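Local coordinates for 3-oxoacyl-(Acyl-carrier protein) synthase (Burkholderia xenovorans, PDB 4EFI) that probably catalyses carbon-carbon bond formation between acyl chains and acyl-carrier-protein-bound units, as 3-oxoacyl synthases of the thiolase superfamily do, at residues S129-A134 / A304-L309; E237-T242 / L277-K282; K248-T253 / G326-G331; D260-D265 / A288-V293. One frame throughout, in Å; residues are numbered along the deposited sequence.

Contact 1: residues S129-A134 / A304-L309; sequences SGYPQA and ASIPLL
Tyr131 OH is held by a hydrogen bond to Thr180 OG1 on strand 176-184, while the ring behind it lies against Pro307. This is the heart of the thiolase fold, where two buried helices, 130-143 and 305-313, run between two mixed sheets and form the middle layer. Their short segments come within 9.9 Å of each other and cross almost squarely, at 81°, and the two segments meet through a few side chains. The chief of these is a CH-pi contact: Pro307 CD sits over one face of the Tyr131 ring, 3.6 Å from its centroid. The rest of the pyrrolidine follows the ring outward, with CG 3.7 Å from Tyr131 CE1 and CB 3.9 Å from Tyr131 CZ, the two side chains running in opposite directions. Tyr131 reaches this place because its CG stands opposite the backbone N (chi1 -169°), beside the carbonyl carbon; the distant hydroxyl bond would also restrain the ring. Both sheets take part. Pro132 rests on Ala337 and Ala339 of strand 335-343, and Pro307 on Thr178 and Val22 of the other sheet. Ile306 fills the corner between the helices with its two branches. CG2 meets Tyr131 CD2 obliquely at 3.6 Å, and the extended CG1 arm brings CD1 to 4.3 Å from Pro132 CD.

Contact 2: residues E237-T242 / L277-K282; sequences EIFNFT and LKHLAK
Leu280 meets Thr242 where helices 274-283 and 235-257 pack together, a compact case of branched side chains meeting at about a right angle. Its CB points neither toward nor away from the facing helix, and CG lies beside the backbone N (chi1 -77°), a choice that carries the two methyl groups nearer. CD1 ends 3.9 Å from Thr242 CG2. CD2 meets both that same methyl, at 4.0 Å, and the backbone, 3.9 Å from Thr242 O. Thr242 presents its methyl while its hydroxyl turns back into its own helix: Thr242 OG1 donates to Ile238 O at 2.8 Å, from above the carbonyl plane. The amide N of Thr242 reaches the same oxygen from the opposite face, so Ile238 O is gripped twice. Nearer the surface, a second pair joins the helices. Phe239 brings its far end, CZ, to 3.6 Å from His279 CD2, which lies near the plane of the phenyl ring at its edge. The two rings are oblique, their planes 69° apart, and His279 also meets the ring of Phe275. The pairing therefore grades from the more open Phe239-His279 pair to the buried Thr242 and Leu280, which both rest on Phe330 of strand 323-331, and Leu280 leans further on Val246 and Pro247 of helix 235-257.

Contact 3: residues K248-T253 / G326-G331; sequences KLVSRT and GMFGFG
Phe328 offers one ring face to Val250 and an edge to Thr253 and Leu249, a worked example of one aromatic residue joining a strand to the helix that covers its sheet. Val250 CG2 stands over the middle of the ring, 3.8 Å from the centroid and 12° off the normal, as a CH-pi contact. The helix backbone comes close as well, with Val250 CA 3.7 Å from Phe328 CE1. At the rim, Thr253 CB lies in the ring plane, 3.9 Å from Phe328 CE1, and Leu249 CD2 is 4.1 Å from Phe328 CD1. The next layer of bonds positions these groups. Thr253 OG1 donates to Leu249 O at 2.7 Å, an oxygen that also accepts from Thr253 N on the opposite face of its plane, and Ser338 OG is the hydroxyl's outer hydrogen-bond partner. Placing Phe328 CG beside its backbone N (chi1 -54°) raises the ring toward the helix, where Phe269 meets it with planes about 35° apart. The main chain of Phe328 is bonded to Leu268 and His270, setting the strand in its sheet. Segment 248-253 of helix 235-257 runs roughly antiparallel to segment 326-331, their axes 9.7 Å apart, in an outer layer of the thiolase fold; it also rests on strands 190-197 and 335-343, whereas Met327 on the other sheet face reaches the central helix 130-143.

Contact 4: residues D260-D265 / A288-V293; sequences DKDSYD and AERVPV
Arg290 and Asp262 meet across two loops through a salt bridge that is weak as a hydrogen bond: Arg290 NH1 lies 3.3 Å from Asp262 OD1, with an angle of only 130° at the hydrogen. With so long and bent a bond and an exposed Asp262, this is the loose, outer side of the contact; the carboxylate is turned 33° from the guanidinium plane. The inner side is closer. A water accepts from Arg290 NH1 at 2.6 Å and donates to Lys261 O and to Tyr264 O, so it ties the arginine to two carbonyls of the facing loop. The aliphatic part of the chain lies against that backbone too, with Arg290 CG 3.7 Å from Asp265 O and Arg290 CD 3.8 Å from Tyr264 O. A bend at chi3 (-82°) swings the head group round to Glu289 of its own loop. There NE, at 2.9 Å, and NH2, at 2.8 Å, both grip Glu289 OE2 side-on, and this pairing would hold the guanidinium's rotation. Asp262, Arg290 and Glu289 thus make a small salt-bridge network. Loop 260-265 leads into strand 266-269, an edge strand of the five-stranded sheet within this chain, and loop 288-293 lies beside it: Arg290 bonds to Phe267 through the backbone, Tyr264 packs against Leu254 and Ala257 near the end of helix 235-257, and Asp265 binds Gln324 of strand 323-331 and Arg317 of helix 315-320.

Overall arrangement
From the N terminus, residues 129-134 open the longest loop of the four, which contact 1 closes at 304-309 in the core. Helix 235-257 then supplies 237-242 and 248-253 to contacts 2 and 3. Contact 2 closes at 277-282 and contact 4, begun at 260-265, at 288-293, so these two cross, yet both fall within the span of contact 1. Contact 3 closes last, at 326-331: it encloses contact 4 and crosses contacts 1 and 2. Strand 323-331 is shared ground, touched by contacts 1 and 2 from the central helices and the outer layer, while Gly326 of contact 3 packs on Tyr264 of contact 4.

Contact 1: residues S129-A134 / A304-L309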
loop_
_atom_site.group_PDB
_atom_site.type_symbol
_atom_site.label_atom_id
_atom_site.label_comp_id
_atom_site.label_asym_id
_atom_site.label_seq_id
_atom_site.Cartn_x
_atom_site.Cartn_y
_atom_site.Cartn_z
ATOM N N SER A 129 -1.788 5.737 -1.279
ATOM C CA SER A 129 -2.971 6.026 -0.470
ATOM C C SER A 129 -4.032 4.939 -0.604
ATOM O O SER A 129 -5.127 5.054 -0.063
ATOM C CB SER A 129 -3.571 7.371 -0.876
ATOM O OG SER A 129 -4.270 7.256 -2.103
ATOM N N GLY A 130 -3.698 3.890 -1.340
ATOM C CA GLY A 130 -4.700 2.931 -1.790
ATOM C C GLY A 130 -5.219 1.942 -0.768
ATOM O O GLY A 130 -6.353 1.499 -0.905
ATOM N N TYR A 131 -4.429 1.566 0.236
ATOM C CA TYR A 131 -4.889 0.479 1.104
ATOM C C TYR A 131 -6.101 0.894 1.950
ATOM O O TYR A 131 -7.089 0.160 1.988
ATOM C CB TYR A 131 -3.768 -0.113 1.946
ATOM C CG TYR A 131 -4.180 -1.394 2.643
ATOM C CD1 TYR A 131 -4.421 -2.560 1.924
ATOM C CD2 TYR A 131 -4.290 -1.454 4.027
ATOM C CE1 TYR A 131 -4.785 -3.717 2.551
ATOM C CE2 TYR A 131 -4.631 -2.603 4.663
ATOM C CZ TYR A 131 -4.880 -3.748 3.922
ATOM O OH TYR A 131 -5.208 -4.904 4.601
ATOM N N PRO A 132 -6.048 2.059 2.619
ATOM C CA PRO A 132 -7.243 2.418 3.400
ATOM C C PRO A 132 -8.480 2.595 2.531
ATOM O O PRO A 132 -9.586 2.310 2.939
ATOM C CB PRO A 132 -6.834 3.713 4.110
ATOM C CG PRO A 132 -5.354 3.624 4.169
ATOM C CD PRO A 132 -4.947 2.996 2.868
ATOM N N GLN A 133 -8.297 3.076 1.295
ATOM C CA GLN A 133 -9.423 3.207 0.359
ATOM C C GLN A 133 -9.998 1.865 -0.043
ATOM O O GLN A 133 -11.220 1.725 -0.153
ATOM C CB GLN A 133 -9.000 3.996 -0.890
ATOM C CG GLN A 133 -8.469 5.392 -0.576
ATOM C CD GLN A 133 -8.382 6.272 -1.786
ATOM O OE1 GLN A 133 -7.329 6.884 -2.047
ATOM N NE2 GLN A 133 -9.477 6.400 -2.494
ATOM N N ALA A 134 -9.130 0.890 -0.281
ATOM C CA ALA A 134 -9.576 -0.469 -0.582
ATOM C C ALA A 134 -10.361 -1.076 0.578
ATOM O O ALA A 134 -11.393 -1.730 0.371
ATOM C CB ALA A 134 -8.393 -1.350 -0.914
ATOM N N ALA A 304 1.333 -1.701 -1.588
ATOM C CA ALA A 304 1.455 -2.873 -0.716
ATOM C C ALA A 304 2.025 -2.565 0.661
ATOM O O ALA A 304 2.046 -3.452 1.525
ATOM C CB ALA A 304 2.304 -3.926 -1.370
ATOM N N SER A 305 2.498 -1.345 0.882
ATOM C CA SER A 305 3.347 -1.105 2.034
ATOM C C SER A 305 2.619 -1.335 3.366
ATOM O O SER A 305 3.200 -1.900 4.286
ATOM C CB SER A 305 3.957 0.289 1.961
ATOM O OG SER A 305 2.954 1.265 2.157
ATOM N N ILE A 306 1.375 -0.891 3.500
ATOM C CA ILE A 306 0.664 -1.089 4.760
ATOM C C ILE A 306 0.316 -2.559 5.041
ATOM O O ILE A 306 0.602 -3.071 6.113
ATOM C CB ILE A 306 -0.564 -0.147 4.871
ATOM C CG1 ILE A 306 -0.090 1.305 4.980
ATOM C CG2 ILE A 306 -1.415 -0.551 6.064
ATOM C CD1 ILE A 306 -1.198 2.342 4.878
ATOM N N PRO A 307 -0.305 -3.272 4.082
ATOM C CA PRO A 307 -0.570 -4.687 4.382
ATOM C C PRO A 307 0.718 -5.502 4.600
ATOM O O PRO A 307 0.740 -6.412 5.429
ATOM C CB PRO A 307 -1.380 -5.178 3.168
ATOM C CG PRO A 307 -1.148 -4.168 2.094
ATOM C CD PRO A 307 -0.945 -2.851 2.834
ATOM N N LEU A 308 1.800 -5.151 3.911
ATOM C CA LEU A 308 3.081 -5.838 4.125
ATOM C C LEU A 308 3.585 -5.551 5.540
ATOM O O LEU A 308 4.063 -6.452 6.250
ATOM C CB LEU A 308 4.110 -5.420 3.065
ATOM C CG LEU A 308 5.476 -6.115 3.167
ATOM C CD1 LEU A 308 5.381 -7.608 2.956
ATOM C CD2 LEU A 308 6.425 -5.464 2.162
ATOM N N LEU A 309 3.395 -4.327 6.000
ATOM C CA LEU A 309 3.763 -3.942 7.351
ATOM C C LEU A 309 2.955 -4.772 8.366
ATOM O O LEU A 309 3.502 -5.251 9.373
ATOM C CB LEU A 309 3.522 -2.442 7.531
ATOM C CG LEU A 309 4.166 -1.729 8.698
ATOM C CD1 LEU A 309 5.660 -1.752 8.581
ATOM C CD2 LEU A 309 3.639 -0.310 8.686
#

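Contact 2: residues E237-T242 / L277-K282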
loop_
_atom_site.group_PDB
_atom_site.type_symbol
_atom_site.label_atom_id
_atom_site.label_comp_id
_atom_site.label_asym_id
_atom_site.label_seq_id
_atom_site.Cartn_x
_atom_site.Cartn_y
_atom_site.Cartn_z
ATOM N N GLU A 237 8.662 18.747 -3.196
ATOM C CA GLU A 237 7.225 18.994 -3.227
ATOM C C GLU A 237 6.487 17.900 -2.462
ATOM O O GLU A 237 5.593 18.205 -1.686
ATOM C CB GLU A 237 6.714 19.070 -4.670
ATOM C CG GLU A 237 7.173 20.292 -5.448
ATOM C CD GLU A 237 6.520 21.585 -4.993
ATOM O OE1 GLU A 237 5.392 21.544 -4.468
ATOM O OE2 GLU A 237 7.144 22.655 -5.172
ATOM N N ILE A 238 6.872 16.642 -2.652
ATOM C CA ILE A 238 6.200 15.556 -1.947
ATOM C C ILE A 238 6.410 15.684 -0.431
ATOM O O ILE A 238 5.468 15.479 0.341
ATOM C CB ILE A 238 6.687 14.199 -2.457
ATOM C CG1 ILE A 238 6.269 14.010 -3.915
ATOM C CG2 ILE A 238 6.120 13.072 -1.603
ATOM C CD1 ILE A 238 7.083 12.989 -4.653
ATOM N N PHE A 239 7.628 16.011 -0.004
ATOM C CA PHE A 239 7.900 16.162 1.425
ATOM C C PHE A 239 7.017 17.244 2.043
ATOM O O PHE A 239 6.419 17.045 3.094
ATOM C CB PHE A 239 9.381 16.469 1.669
ATOM C CG PHE A 239 9.737 16.617 3.134
ATOM C CD1 PHE A 239 10.087 15.508 3.896
ATOM C CD2 PHE A 239 9.709 17.856 3.741
ATOM C CE1 PHE A 239 10.407 15.641 5.243
ATOM C CE2 PHE A 239 10.024 17.995 5.080
ATOM C CZ PHE A 239 10.370 16.889 5.831
ATOM N N ASN A 240 6.943 18.398 1.392
ATOM C CA ASN A 240 6.106 19.480 1.899
ATOM C C ASN A 240 4.614 19.145 1.893
ATOM O O ASN A 240 3.926 19.456 2.863
ATOM C CB ASN A 240 6.392 20.760 1.116
ATOM C CG ASN A 240 7.792 21.293 1.381
ATOM O OD1 ASN A 240 8.323 21.148 2.482
ATOM N ND2 ASN A 240 8.402 21.894 0.369
ATOM N N PHE A 241 4.124 18.533 0.818
ATOM C CA PHE A 241 2.740 18.029 0.757
ATOM C C PHE A 241 2.459 17.120 1.944
ATOM O O PHE A 241 1.463 17.293 2.663
ATOM C CB PHE A 241 2.490 17.259 -0.565
ATOM C CG PHE A 241 1.444 16.142 -0.464
ATOM C CD1 PHE A 241 0.100 16.436 -0.261
ATOM C CD2 PHE A 241 1.816 14.794 -0.592
ATOM C CE1 PHE A 241 -0.849 15.402 -0.174
ATOM C CE2 PHE A 241 0.865 13.761 -0.506
ATOM C CZ PHE A 241 -0.457 14.073 -0.299
ATOM N N THR A 242 3.343 16.155 2.146
ATOM C CA THR A 242 3.140 15.125 3.142
ATOM C C THR A 242 3.151 15.712 4.561
ATOM O O THR A 242 2.277 15.392 5.380
ATOM C CB THR A 242 4.209 14.038 3.044
ATOM O OG1 THR A 242 4.188 13.439 1.746
ATOM C CG2 THR A 242 3.942 12.951 4.062
ATOM N N LEU A 277 9.094 9.235 7.768
ATOM C CA LEU A 277 8.344 8.549 8.818
ATOM C C LEU A 277 8.685 9.137 10.195
ATOM O O LEU A 277 7.806 9.383 11.038
ATOM C CB LEU A 277 8.635 7.050 8.809
ATOM C CG LEU A 277 8.014 6.269 7.644
ATOM C CD1 LEU A 277 8.633 4.875 7.545
ATOM C CD2 LEU A 277 6.506 6.183 7.817
ATOM N N LYS A 278 9.967 9.400 10.412
ATOM C CA LYS A 278 10.408 9.958 11.685
ATOM C C LYS A 278 9.826 11.352 11.852
ATOM O O LYS A 278 9.373 11.720 12.953
ATOM C CB LYS A 278 11.940 10.009 11.765
ATOM N N HIS A 279 9.871 12.154 10.791
ATOM C CA HIS A 279 9.344 13.516 10.861
ATOM C C HIS A 279 7.828 13.523 11.098
ATOM O O HIS A 279 7.334 14.332 11.893
ATOM C CB HIS A 279 9.709 14.342 9.615
ATOM C CG HIS A 279 11.084 14.937 9.661
ATOM N ND1 HIS A 279 12.130 14.336 10.327
ATOM C CD2 HIS A 279 11.583 16.078 9.128
ATOM C CE1 HIS A 279 13.218 15.077 10.197
ATOM N NE2 HIS A 279 12.912 16.139 9.476
ATOM N N LEU A 280 7.100 12.619 10.439
ATOM C CA LEU A 280 5.650 12.531 10.610
ATOM C C LEU A 280 5.254 12.116 12.019
ATOM O O LEU A 280 4.352 12.703 12.612
ATOM C CB LEU A 280 5.046 11.530 9.622
ATOM C CG LEU A 280 4.898 12.000 8.177
ATOM C CD1 LEU A 280 4.463 10.821 7.315
ATOM C CD2 LEU A 280 3.888 13.157 8.079
ATOM N N ALA A 281 5.900 11.087 12.543
ATOM C CA ALA A 281 5.583 10.608 13.878
ATOM C C ALA A 281 5.811 11.709 14.906
ATOM O O ALA A 281 4.985 11.897 15.783
ATOM C CB ALA A 281 6.400 9.356 14.218
ATOM N N LYS A 282 6.911 12.453 14.777
ATOM C CA LYS A 282 7.204 13.570 15.674
ATOM C C LYS A 282 6.167 14.690 15.552
ATOM O O LYS A 282 5.697 15.213 16.555
ATOM C CB LYS A 282 8.609 14.118 15.396
#

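Contact 3: residues K248-T253 / G326-G331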
loop_
_atom_site.group_PDB
_atom_site.type_symbol
_atom_site.label_atom_id
_atom_site.label_comp_id
_atom_site.label_asym_id
_atom_site.label_seq_id
_atom_site.Cartn_x
_atom_site.Cartn_y
_atom_site.Cartn_z
ATOM N N LYS A 248 -2.427 16.459 9.854
ATOM C CA LYS A 248 -3.827 16.864 9.964
ATOM C C LYS A 248 -4.767 15.669 9.787
ATOM O O LYS A 248 -5.766 15.531 10.479
ATOM C CB LYS A 248 -4.133 17.930 8.910
ATOM N N LEU A 249 -4.430 14.796 8.845
ATOM C CA LEU A 249 -5.162 13.554 8.655
ATOM C C LEU A 249 -5.135 12.687 9.916
ATOM O O LEU A 249 -6.160 12.154 10.334
ATOM C CB LEU A 249 -4.561 12.791 7.479
ATOM C CG LEU A 249 -5.120 11.395 7.208
ATOM C CD1 LEU A 249 -6.578 11.464 6.779
ATOM C CD2 LEU A 249 -4.265 10.694 6.172
ATOM N N VAL A 250 -3.961 12.558 10.523
ATOM C CA VAL A 250 -3.824 11.735 11.715
ATOM C C VAL A 250 -4.685 12.318 12.839
ATOM O O VAL A 250 -5.451 11.598 13.482
ATOM C CB VAL A 250 -2.352 11.619 12.164
ATOM C CG1 VAL A 250 -2.242 10.928 13.517
ATOM C CG2 VAL A 250 -1.536 10.863 11.116
ATOM N N SER A 251 -4.560 13.618 13.070
ATOM C CA SER A 251 -5.306 14.269 14.138
ATOM C C SER A 251 -6.805 14.035 13.979
ATOM O O SER A 251 -7.492 13.615 14.909
ATOM C CB SER A 251 -5.007 15.769 14.152
ATOM O OG SER A 251 -5.745 16.430 15.159
ATOM N N ARG A 252 -7.311 14.300 12.782
ATOM C CA ARG A 252 -8.758 14.215 12.557
ATOM C C ARG A 252 -9.252 12.780 12.640
ATOM O O ARG A 252 -10.344 12.510 13.155
ATOM C CB ARG A 252 -9.159 14.872 11.237
ATOM C CG ARG A 252 -10.654 14.902 11.019
ATOM C CD ARG A 252 -11.406 15.776 12.018
ATOM N NE ARG A 252 -12.843 15.637 11.768
ATOM C CZ ARG A 252 -13.802 15.805 12.655
ATOM N NH1 ARG A 252 -13.518 16.174 13.897
ATOM N NH2 ARG A 252 -15.065 15.614 12.290
ATOM N N THR A 253 -8.429 11.850 12.153
ATOM C CA THR A 253 -8.766 10.433 12.233
ATOM C C THR A 253 -8.928 10.018 13.688
ATOM O O THR A 253 -9.904 9.344 14.061
ATOM C CB THR A 253 -7.692 9.561 11.549
ATOM O OG1 THR A 253 -7.640 9.886 10.152
ATOM C CG2 THR A 253 -8.023 8.093 11.708
ATOM N N GLY A 326 -4.432 2.300 13.565
ATOM C CA GLY A 326 -4.616 3.411 12.644
ATOM C C GLY A 326 -3.724 3.187 11.443
ATOM O O GLY A 326 -2.608 2.688 11.590
ATOM N N MET A 327 -4.218 3.515 10.254
ATOM C CA MET A 327 -3.496 3.270 8.997
ATOM C C MET A 327 -3.521 4.554 8.192
ATOM O O MET A 327 -4.566 5.182 8.100
ATOM C CB MET A 327 -4.146 2.152 8.183
ATOM C CG MET A 327 -4.287 0.867 8.948
ATOM S SD MET A 327 -5.034 -0.408 7.946
ATOM C CE MET A 327 -5.348 -1.696 9.156
ATOM N N PHE A 328 -2.381 4.964 7.647
ATOM C CA PHE A 328 -2.274 6.253 6.959
ATOM C C PHE A 328 -1.473 6.093 5.692
ATOM O O PHE A 328 -0.291 5.791 5.747
ATOM C CB PHE A 328 -1.615 7.283 7.888
ATOM C CG PHE A 328 -2.303 7.401 9.209
ATOM C CD1 PHE A 328 -3.478 8.130 9.325
ATOM C CD2 PHE A 328 -1.841 6.703 10.306
ATOM C CE1 PHE A 328 -4.155 8.196 10.526
ATOM C CE2 PHE A 328 -2.519 6.764 11.518
ATOM C CZ PHE A 328 -3.668 7.523 11.623
ATOM N N GLY A 329 -2.140 6.298 4.561
ATOM C CA GLY A 329 -1.509 6.210 3.259
ATOM C C GLY A 329 -1.550 7.561 2.579
ATOM O O GLY A 329 -2.506 8.315 2.734
ATOM N N PHE A 330 -0.487 7.881 1.856
ATOM C CA PHE A 330 -0.376 9.161 1.177
ATOM C C PHE A 330 0.553 9.014 -0.019
ATOM O O PHE A 330 1.432 8.159 -0.021
ATOM C CB PHE A 330 0.196 10.190 2.150
ATOM C CG PHE A 330 1.305 9.645 2.998
ATOM C CD1 PHE A 330 1.026 8.891 4.123
ATOM C CD2 PHE A 330 2.626 9.861 2.652
ATOM C CE1 PHE A 330 2.045 8.375 4.897
ATOM C CE2 PHE A 330 3.649 9.347 3.423
ATOM C CZ PHE A 330 3.357 8.603 4.547
ATOM N N GLY A 331 0.381 9.866 -1.020
ATOM C CA GLY A 331 1.240 9.834 -2.189
ATOM C C GLY A 331 0.525 10.254 -3.456
ATOM O O GLY A 331 -0.064 11.327 -3.511
#

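Contact 4: residues D260-D265 / A288-V293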
loop_
_atom_site.group_PDB
_atom_site.type_symbol
_atom_site.label_atom_id
_atom_site.label_comp_id
_atom_site.label_asym_id
_atom_site.label_seq_id
_atom_site.Cartn_x
_atom_site.Cartn_y
_atom_site.Cartn_z
ATOM N N ASP A 260 -8.377 7.229 22.633
ATOM C CA ASP A 260 -7.166 7.946 23.009
ATOM C C ASP A 260 -5.964 7.430 22.242
ATOM O O ASP A 260 -5.827 6.223 22.013
ATOM C CB ASP A 260 -6.899 7.781 24.507
ATOM N N LYS A 261 -5.095 8.351 21.847
ATOM C CA LYS A 261 -3.870 8.037 21.134
ATOM C C LYS A 261 -3.066 6.889 21.779
ATOM O O LYS A 261 -2.566 6.009 21.089
ATOM C CB LYS A 261 -3.011 9.302 21.057
ATOM C CG LYS A 261 -1.709 9.141 20.304
ATOM C CD LYS A 261 -0.826 10.379 20.454
ATOM C CE LYS A 261 -1.430 11.604 19.793
ATOM N NZ LYS A 261 -0.636 12.838 20.098
ATOM N N ASP A 262 -2.955 6.886 23.106
ATOM C CA ASP A 262 -2.119 5.891 23.777
ATOM C C ASP A 262 -2.792 4.523 23.924
ATOM O O ASP A 262 -2.178 3.572 24.413
ATOM C CB ASP A 262 -1.636 6.435 25.130
ATOM C CG ASP A 262 -0.492 7.435 24.978
ATOM O OD1 ASP A 262 0.317 7.279 24.036
ATOM O OD2 ASP A 262 -0.397 8.372 25.793
ATOM N N SER A 263 -4.033 4.405 23.472
ATOM C CA SER A 263 -4.713 3.113 23.455
ATOM C C SER A 263 -4.623 2.389 22.093
ATOM O O SER A 263 -5.158 1.294 21.935
ATOM C CB SER A 263 -6.173 3.268 23.854
ATOM O OG SER A 263 -6.935 3.851 22.818
ATOM N N TYR A 264 -3.973 3.001 21.105
ATOM C CA TYR A 264 -3.695 2.315 19.845
ATOM C C TYR A 264 -2.511 1.375 20.016
ATOM O O TYR A 264 -1.549 1.688 20.713
ATOM C CB TYR A 264 -3.375 3.315 18.743
ATOM C CG TYR A 264 -4.614 3.952 18.141
ATOM C CD1 TYR A 264 -5.344 4.901 18.833
ATOM C CD2 TYR A 264 -5.050 3.596 16.871
ATOM C CE1 TYR A 264 -6.470 5.465 18.299
ATOM C CE2 TYR A 264 -6.186 4.162 16.326
ATOM C CZ TYR A 264 -6.876 5.090 17.036
ATOM O OH TYR A 264 -8.012 5.631 16.482
ATOM N N ASP A 265 -2.581 0.228 19.360
ATOM C CA ASP A 265 -1.495 -0.727 19.385
ATOM C C ASP A 265 -0.440 -0.398 18.346
ATOM O O ASP A 265 0.743 -0.695 18.521
ATOM C CB ASP A 265 -2.041 -2.145 19.212
ATOM C CG ASP A 265 -2.863 -2.564 20.392
ATOM O OD1 ASP A 265 -2.272 -2.699 21.490
ATOM O OD2 ASP A 265 -4.106 -2.675 20.297
ATOM N N ALA A 288 7.154 6.735 18.896
ATOM C CA ALA A 288 7.892 6.090 17.819
ATOM C C ALA A 288 7.866 4.566 17.892
ATOM O O ALA A 288 7.823 3.883 16.864
ATOM C CB ALA A 288 9.324 6.599 17.778
ATOM N N GLU A 289 7.861 4.010 19.095
ATOM C CA GLU A 289 7.843 2.558 19.215
ATOM C C GLU A 289 6.520 1.952 18.709
ATOM O O GLU A 289 6.450 0.770 18.377
ATOM C CB GLU A 289 8.134 2.134 20.661
ATOM C CG GLU A 289 6.971 2.272 21.641
ATOM C CD GLU A 289 6.713 3.679 22.136
ATOM O OE1 GLU A 289 7.385 4.656 21.717
ATOM O OE2 GLU A 289 5.803 3.801 22.980
ATOM N N ARG A 290 5.473 2.764 18.623
ATOM C CA ARG A 290 4.193 2.282 18.124
ATOM C C ARG A 290 3.963 2.630 16.653
ATOM O O ARG A 290 2.832 2.565 16.155
ATOM C CB ARG A 290 3.069 2.796 18.989
ATOM C CG ARG A 290 2.855 1.883 20.185
ATOM C CD ARG A 290 2.133 2.543 21.339
ATOM N NE ARG A 290 2.996 3.356 22.190
ATOM C CZ ARG A 290 2.524 4.138 23.158
ATOM N NH1 ARG A 290 1.218 4.222 23.347
ATOM N NH2 ARG A 290 3.341 4.851 23.932
ATOM N N VAL A 291 5.042 2.974 15.964
ATOM C CA VAL A 291 5.012 3.285 14.531
ATOM C C VAL A 291 5.915 2.267 13.828
ATOM O O VAL A 291 7.106 2.496 13.681
ATOM C CB VAL A 291 5.519 4.730 14.271
ATOM C CG1 VAL A 291 5.490 5.067 12.772
ATOM C CG2 VAL A 291 4.687 5.744 15.040
ATOM N N PRO A 292 5.361 1.110 13.417
ATOM C CA PRO A 292 6.217 0.046 12.864
ATOM C C PRO A 292 6.879 0.433 11.544
ATOM O O PRO A 292 6.342 1.208 10.755
ATOM C CB PRO A 292 5.227 -1.100 12.646
ATOM C CG PRO A 292 4.136 -0.834 13.686
ATOM C CD PRO A 292 3.987 0.638 13.655
ATOM N N VAL A 293 8.064 -0.120 11.326
ATOM C CA VAL A 293 8.847 0.158 10.129
ATOM C C VAL A 293 9.424 -1.153 9.623
ATOM O O VAL A 293 10.010 -1.932 10.390
ATOM C CB VAL A 293 10.010 1.142 10.426
ATOM C CG1 VAL A 293 10.893 1.333 9.210
ATOM C CG2 VAL A 293 9.452 2.486 10.866
HETATM O O HOH W 1 -0.413 4.160 21.263
#